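Local coordinates for protein polyhedrin (Antheraea mylitta cypovirus 4, PDB 5A9C) that probably packs into the crystalline polyhedra, the occlusion bodies that enclose and protect cypovirus particles outside the insect host, at residues Y46-F54 and L66-G74. Residues are numbered along the deposited sequence; the frame is centred on the assembly and turned at random.
Residue 74 of segment 66-74 comes from a tag, linker or insertion.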
ATOM      1  N   TYR A  46      -3.017   1.440  26.284  1.00 21.75           N
ATOM      2  CA  TYR A  46      -3.285   0.120  26.846  1.00 23.09           C
ATOM      3  C   TYR A  46      -3.458   0.192  28.358  1.00 28.83           C
ATOM      4  O   TYR A  46      -2.930   1.097  29.003  1.00 25.61           O
ATOM      5  CB  TYR A  46      -2.165  -0.858  26.475  1.00 21.25           C
ATOM      6  CG  TYR A  46      -1.954  -0.974  24.984  1.00 19.57           C
ATOM      7  CD1 TYR A  46      -2.723  -1.841  24.220  1.00 22.29           C
ATOM      8  CD2 TYR A  46      -0.998  -0.205  24.339  1.00 21.11           C
ATOM      9  CE1 TYR A  46      -2.540  -1.944  22.858  1.00 21.38           C
ATOM     10  CE2 TYR A  46      -0.807  -0.301  22.977  1.00 24.69           C
ATOM     11  CZ  TYR A  46      -1.582  -1.170  22.240  1.00 23.54           C
ATOM     12  OH  TYR A  46      -1.397  -1.267  20.880  1.00 20.86           O
ATOM     13  N   PRO A  47      -4.210  -0.765  28.923  1.00 30.75           N
ATOM     14  CA  PRO A  47      -4.465  -0.851  30.366  1.00 33.90           C
ATOM     15  C   PRO A  47      -3.168  -0.874  31.171  1.00 25.88           C
ATOM     16  O   PRO A  47      -3.142  -0.430  32.318  1.00 29.21           O
ATOM     17  CB  PRO A  47      -5.190  -2.192  30.507  1.00 34.35           C
ATOM     18  CG  PRO A  47      -5.853  -2.397  29.189  1.00 31.17           C
ATOM     19  CD  PRO A  47      -4.914  -1.819  28.171  1.00 29.81           C
ATOM     20  N   SER A  48      -2.108  -1.396  30.564  1.00 25.79           N
ATOM     21  CA  SER A  48      -0.808  -1.486  31.215  1.00 35.91           C
ATOM     22  C   SER A  48      -0.237  -0.107  31.532  1.00 35.91           C
ATOM     23  O   SER A  48       0.645   0.030  32.378  1.00 35.13           O
ATOM     24  CB  SER A  48       0.171  -2.247  30.322  1.00 27.85           C
ATOM     25  OG  SER A  48       0.321  -1.589  29.073  1.00 28.96           O
ATOM     26  N   GLY A  49      -0.743   0.911  30.846  1.00 27.22           N
ATOM     27  CA  GLY A  49      -0.204   2.253  30.968  1.00 26.26           C
ATOM     28  C   GLY A  49       0.745   2.555  29.824  1.00 22.69           C
ATOM     29  O   GLY A  49       1.173   3.696  29.637  1.00 27.39           O
ATOM     30  N   ARG A  50       1.072   1.521  29.056  1.00 22.99           N
ATOM     31  CA  ARG A  50       1.927   1.667  27.886  1.00 19.17           C
ATOM     32  C   ARG A  50       1.119   2.195  26.706  1.00 18.87           C
ATOM     33  O   ARG A  50      -0.106   2.105  26.693  1.00 20.63           O
ATOM     34  CB  ARG A  50       2.559   0.325  27.514  1.00 27.55           C
ATOM     35  CG  ARG A  50       3.317  -0.340  28.648  1.00 29.92           C
ATOM     36  CD  ARG A  50       4.016  -1.604  28.176  1.00 32.47           C
ATOM     37  NE  ARG A  50       5.416  -1.616  28.586  1.00 61.75           N
ATOM     38  CZ  ARG A  50       6.420  -1.192  27.826  1.00 62.07           C
ATOM     39  NH1 ARG A  50       6.183  -0.726  26.606  1.00 53.61           N
ATOM     40  NH2 ARG A  50       7.663  -1.236  28.286  1.00 54.02           N
ATOM     41  N   TYR A  51       1.822   2.750  25.723  1.00 21.67           N
ATOM     42  CA  TYR A  51       1.207   3.256  24.502  1.00 22.90           C
ATOM     43  C   TYR A  51       1.956   2.728  23.288  1.00 21.40           C
ATOM     44  O   TYR A  51       3.141   2.403  23.368  1.00 19.72           O
ATOM     45  CB  TYR A  51       1.254   4.787  24.461  1.00 21.14           C
ATOM     46  CG  TYR A  51       0.253   5.498  25.349  1.00 18.33           C
ATOM     47  CD1 TYR A  51       0.421   5.540  26.728  1.00 16.80           C
ATOM     48  CD2 TYR A  51      -0.848   6.149  24.802  1.00 21.59           C
ATOM     49  CE1 TYR A  51      -0.487   6.199  27.540  1.00 24.04           C
ATOM     50  CE2 TYR A  51      -1.761   6.815  25.607  1.00 17.84           C
ATOM     51  CZ  TYR A  51      -1.577   6.834  26.974  1.00 21.87           C
ATOM     52  OH  TYR A  51      -2.483   7.491  27.776  1.00 20.91           O
ATOM     53  N   LYS A  52       1.260   2.644  22.161  1.00 22.52           N
ATOM     54  CA  LYS A  52       1.915   2.377  20.888  1.00 22.57           C
ATOM     55  C   LYS A  52       1.453   3.403  19.865  1.00 27.30           C
ATOM     56  O   LYS A  52       0.258   3.659  19.727  1.00 25.43           O
ATOM     57  CB  LYS A  52       1.633   0.959  20.392  1.00 22.53           C
ATOM     58  CG  LYS A  52       2.400   0.610  19.123  1.00 22.54           C
ATOM     59  CD  LYS A  52       2.586  -0.891  18.951  1.00 34.99           C
ATOM     60  CE  LYS A  52       1.276  -1.605  18.677  1.00 35.51           C
ATOM     61  NZ  LYS A  52       1.482  -3.077  18.512  1.00 30.76           N
ATOM     62  N   ALA A  53       2.406   3.995  19.156  1.00 21.58           N
ATOM     63  CA  ALA A  53       2.088   5.052  18.209  1.00 18.05           C
ATOM     64  C   ALA A  53       2.299   4.606  16.768  1.00 26.90           C
ATOM     65  O   ALA A  53       3.319   4.004  16.434  1.00 21.34           O
ATOM     66  CB  ALA A  53       2.921   6.296  18.507  1.00 17.63           C
ATOM     67  N   PHE A  54       1.309   4.888  15.927  1.00 18.62           N
ATOM     68  CA  PHE A  54       1.444   4.717  14.488  1.00 17.46           C
ATOM     69  C   PHE A  54       1.584   6.099  13.863  1.00 23.94           C
ATOM     70  O   PHE A  54       0.609   6.842  13.740  1.00 16.55           O
ATOM     71  CB  PHE A  54       0.241   3.966  13.918  1.00 16.20           C
ATOM     72  CG  PHE A  54       0.033   2.614  14.537  1.00 14.27           C
ATOM     73  CD1 PHE A  54      -0.675   2.481  15.720  1.00 17.06           C
ATOM     74  CD2 PHE A  54       0.576   1.479  13.957  1.00 20.66           C
ATOM     75  CE1 PHE A  54      -0.855   1.242  16.302  1.00 16.94           C
ATOM     76  CE2 PHE A  54       0.398   0.237  14.535  1.00 17.18           C
ATOM     77  CZ  PHE A  54      -0.316   0.118  15.708  1.00 20.34           C
ATOM     78  N   LEU A  66      -5.946   0.215  10.473  1.00 20.76           N
ATOM     79  CA  LEU A  66      -5.206  -0.560  11.452  1.00 24.07           C
ATOM     80  C   LEU A  66      -6.023  -1.786  11.828  1.00 24.06           C
ATOM     81  O   LEU A  66      -7.116  -1.665  12.384  1.00 18.99           O
ATOM     82  CB  LEU A  66      -4.905   0.295  12.686  1.00 14.98           C
ATOM     83  CG  LEU A  66      -4.005   1.506  12.402  1.00 21.95           C
ATOM     84  CD1 LEU A  66      -3.970   2.468  13.584  1.00 21.87           C
ATOM     85  CD2 LEU A  66      -2.597   1.057  12.017  1.00 22.27           C
ATOM     86  N   ASN A  67      -5.508  -2.968  11.503  1.00 21.09           N
ATOM     87  CA  ASN A  67      -6.218  -4.203  11.812  1.00 21.89           C
ATOM     88  C   ASN A  67      -6.069  -4.567  13.283  1.00 22.95           C
ATOM     89  O   ASN A  67      -5.237  -3.994  13.992  1.00 17.82           O
ATOM     90  CB  ASN A  67      -5.748  -5.354  10.916  1.00 23.18           C
ATOM     91  CG  ASN A  67      -4.291  -5.702  11.129  1.00 23.83           C
ATOM     92  OD1 ASN A  67      -3.894  -6.097  12.222  1.00 29.34           O
ATOM     93  ND2 ASN A  67      -3.487  -5.562  10.082  1.00 31.69           N
ATOM     94  N   TRP A  68      -6.874  -5.519  13.740  1.00 19.71           N
ATOM     95  CA  TRP A  68      -6.947  -5.829  15.164  1.00 19.39           C
ATOM     96  C   TRP A  68      -5.642  -6.398  15.722  1.00 25.82           C
ATOM     97  O   TRP A  68      -5.330  -6.209  16.899  1.00 26.66           O
ATOM     98  CB  TRP A  68      -8.122  -6.769  15.460  1.00 33.79           C
ATOM     99  CG  TRP A  68      -7.940  -8.160  14.943  1.00 33.97           C
ATOM    100  CD1 TRP A  68      -8.281  -8.629  13.708  1.00 57.06           C
ATOM    101  CD2 TRP A  68      -7.376  -9.268  15.653  1.00 43.36           C
ATOM    102  NE1 TRP A  68      -7.961  -9.962  13.603  1.00 50.45           N
ATOM    103  CE2 TRP A  68      -7.404 -10.378  14.784  1.00 49.22           C
ATOM    104  CE3 TRP A  68      -6.850  -9.431  16.937  1.00 35.53           C
ATOM    105  CZ2 TRP A  68      -6.925 -11.633  15.158  1.00 59.34           C
ATOM    106  CZ3 TRP A  68      -6.374 -10.676  17.308  1.00 52.36           C
ATOM    107  CH2 TRP A  68      -6.414 -11.760  16.421  1.00 45.33           C
ATOM    108  N   ARG A  69      -4.878  -7.088  14.883  1.00 24.34           N
ATOM    109  CA  ARG A  69      -3.621  -7.673  15.338  1.00 25.24           C
ATOM    110  C   ARG A  69      -2.525  -6.613  15.450  1.00 28.01           C
ATOM    111  O   ARG A  69      -1.672  -6.683  16.334  1.00 30.39           O
ATOM    112  CB  ARG A  69      -3.194  -8.843  14.439  1.00 27.27           C
ATOM    113  CG  ARG A  69      -2.784  -8.455  13.027  1.00 52.30           C
ATOM    114  CD  ARG A  69      -2.853  -9.648  12.078  1.00 79.91           C
ATOM    115  NE  ARG A  69      -4.225  -9.960  11.680  1.00 82.83           N
ATOM    116  CZ  ARG A  69      -4.704  -9.806  10.447  1.00 47.23           C
ATOM    117  NH1 ARG A  69      -3.921  -9.354   9.479  1.00 49.14           N
ATOM    118  NH2 ARG A  69      -5.965 -10.118  10.182  1.00 32.30           N
ATOM    119  N   GLU A  70      -2.562  -5.626  14.559  1.00 26.21           N
ATOM    120  CA  GLU A  70      -1.636  -4.499  14.631  1.00 26.44           C
ATOM    121  C   GLU A  70      -1.864  -3.683  15.900  1.00 25.92           C
ATOM    122  O   GLU A  70      -0.928  -3.119  16.466  1.00 26.87           O
ATOM    123  CB  GLU A  70      -1.793  -3.590  13.410  1.00 21.49           C
ATOM    124  CG  GLU A  70      -1.285  -4.176  12.106  1.00 42.67           C
ATOM    125  CD  GLU A  70      -1.464  -3.222  10.938  1.00 49.32           C
ATOM    126  OE1 GLU A  70      -2.617  -2.838  10.655  1.00 38.05           O
ATOM    127  OE2 GLU A  70      -0.450  -2.856  10.306  1.00 42.34           O
ATOM    128  N   LEU A  71      -3.118  -3.623  16.339  1.00 23.39           N
ATOM    129  CA  LEU A  71      -3.499  -2.799  17.482  1.00 21.22           C
ATOM    130  C   LEU A  71      -3.146  -3.446  18.818  1.00 26.73           C
ATOM    131  O   LEU A  71      -3.168  -2.788  19.857  1.00 23.69           O
ATOM    132  CB  LEU A  71      -4.995  -2.480  17.436  1.00 20.04           C
ATOM    133  CG  LEU A  71      -5.464  -1.455  16.401  1.00 24.49           C
ATOM    134  CD1 LEU A  71      -6.981  -1.416  16.335  1.00 22.58           C
ATOM    135  CD2 LEU A  71      -4.913  -0.073  16.728  1.00 23.72           C
ATOM    136  N   LEU A  72      -2.822  -4.734  18.792  1.00 25.83           N
ATOM    137  CA  LEU A  72      -2.491  -5.451  20.019  1.00 20.29           C
ATOM    138  C   LEU A  72      -1.171  -4.992  20.622  1.00 24.55           C
ATOM    139  O   LEU A  72      -0.235  -4.636  19.905  1.00 29.90           O
ATOM    140  CB  LEU A  72      -2.439  -6.960  19.773  1.00 20.49           C
ATOM    141  CG  LEU A  72      -3.760  -7.700  19.556  1.00 32.14           C
ATOM    142  CD1 LEU A  72      -3.491  -9.137  19.144  1.00 28.18           C
ATOM    143  CD2 LEU A  72      -4.621  -7.653  20.807  1.00 32.67           C
ATOM    144  N   GLU A  73      -1.107  -5.015  21.948  1.00 32.51           N
ATOM    145  CA  GLU A  73       0.129  -4.762  22.676  1.00 31.50           C
ATOM    146  C   GLU A  73       1.002  -6.016  22.634  1.00 38.15           C
ATOM    147  O   GLU A  73       0.515  -7.108  22.345  1.00 36.47           O
ATOM    148  CB  GLU A  73      -0.196  -4.392  24.125  1.00 30.94           C
ATOM    149  CG  GLU A  73       1.008  -4.119  25.004  1.00 37.76           C
ATOM    150  CD  GLU A  73       0.617  -3.671  26.398  1.00 29.48           C
ATOM    151  OE1 GLU A  73      -0.187  -4.374  27.049  1.00 42.87           O
ATOM    152  OE2 GLU A  73       1.110  -2.616  26.844  1.00 35.19           O
ATOM    153  N   GLY A  74       2.291  -5.859  22.916  1.00 46.55           N
ATOM    154  CA  GLY A  74       3.202  -6.990  22.940  1.00 41.82           C
ATOM    155  C   GLY A  74       2.686  -8.121  23.810  1.00 46.68           C
ATOM    156  O   GLY A  74       2.798  -9.295  23.453  1.00 52.96           O
TER
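Lys52, its CG anti to the backbone N (chi1 -175°) and its chain bent at chi3, brings its ammonium to the carbonyls of Leu72 and Glu70, while Glu73, with CG likewise anti (chi1 179°) and extended beyond it, runs over the Tyr46 ring to Ser48; together they tie a beta-hairpin to the loop that follows strand 61-66. The hairpin joins strands 38-45 and 51-58, neighbours in the large antiparallel sheet, through a type I turn from Tyr46 to Gly49. Strand 61-66 belongs to a separate three-stranded sheet, so in this base-domain-deleted polyhedrin the contact joins the six-stranded sheet to the loop leaving the three-stranded one.

Three backbone carbonyls of the loop are gripped by two hairpin side chains. The Lys52 ammonium donates to Leu72 O, NZ to O 2.7 Å, almost straight along the carbonyl, and from the same nitrogen more loosely to Glu70 O (3.2 Å). Tyr46 OH gives a short bond of 2.5 Å to Leu71 O, meeting it from above the carbonyl plane. The Tyr46 ring is also a platform for Glu73: CB lies over one face, 3.7 Å from the ring centroid, and the carboxylate stacks 19° from the ring plane as the two side chains run in opposite directions. Beyond the ring, OE2 meets Ser48 and the aliphatic part of Arg50, while OE1 bonds to Ser75 OG.

Around Phe54 the packing is largely apolar. Leu66 CD2 sits over one face of the buried ring, Leu71 CD2 approaches obliquely, and Glu70 O faces the ring edge 3.4 Å from Phe54 CZ. Val179 of strand 176-182 touches both Lys52 and Phe54.

Ser48 OG closes an ST turn by accepting from Arg50 N and donates to the syn lone pair of Glu73 OE2 at 2.6 Å.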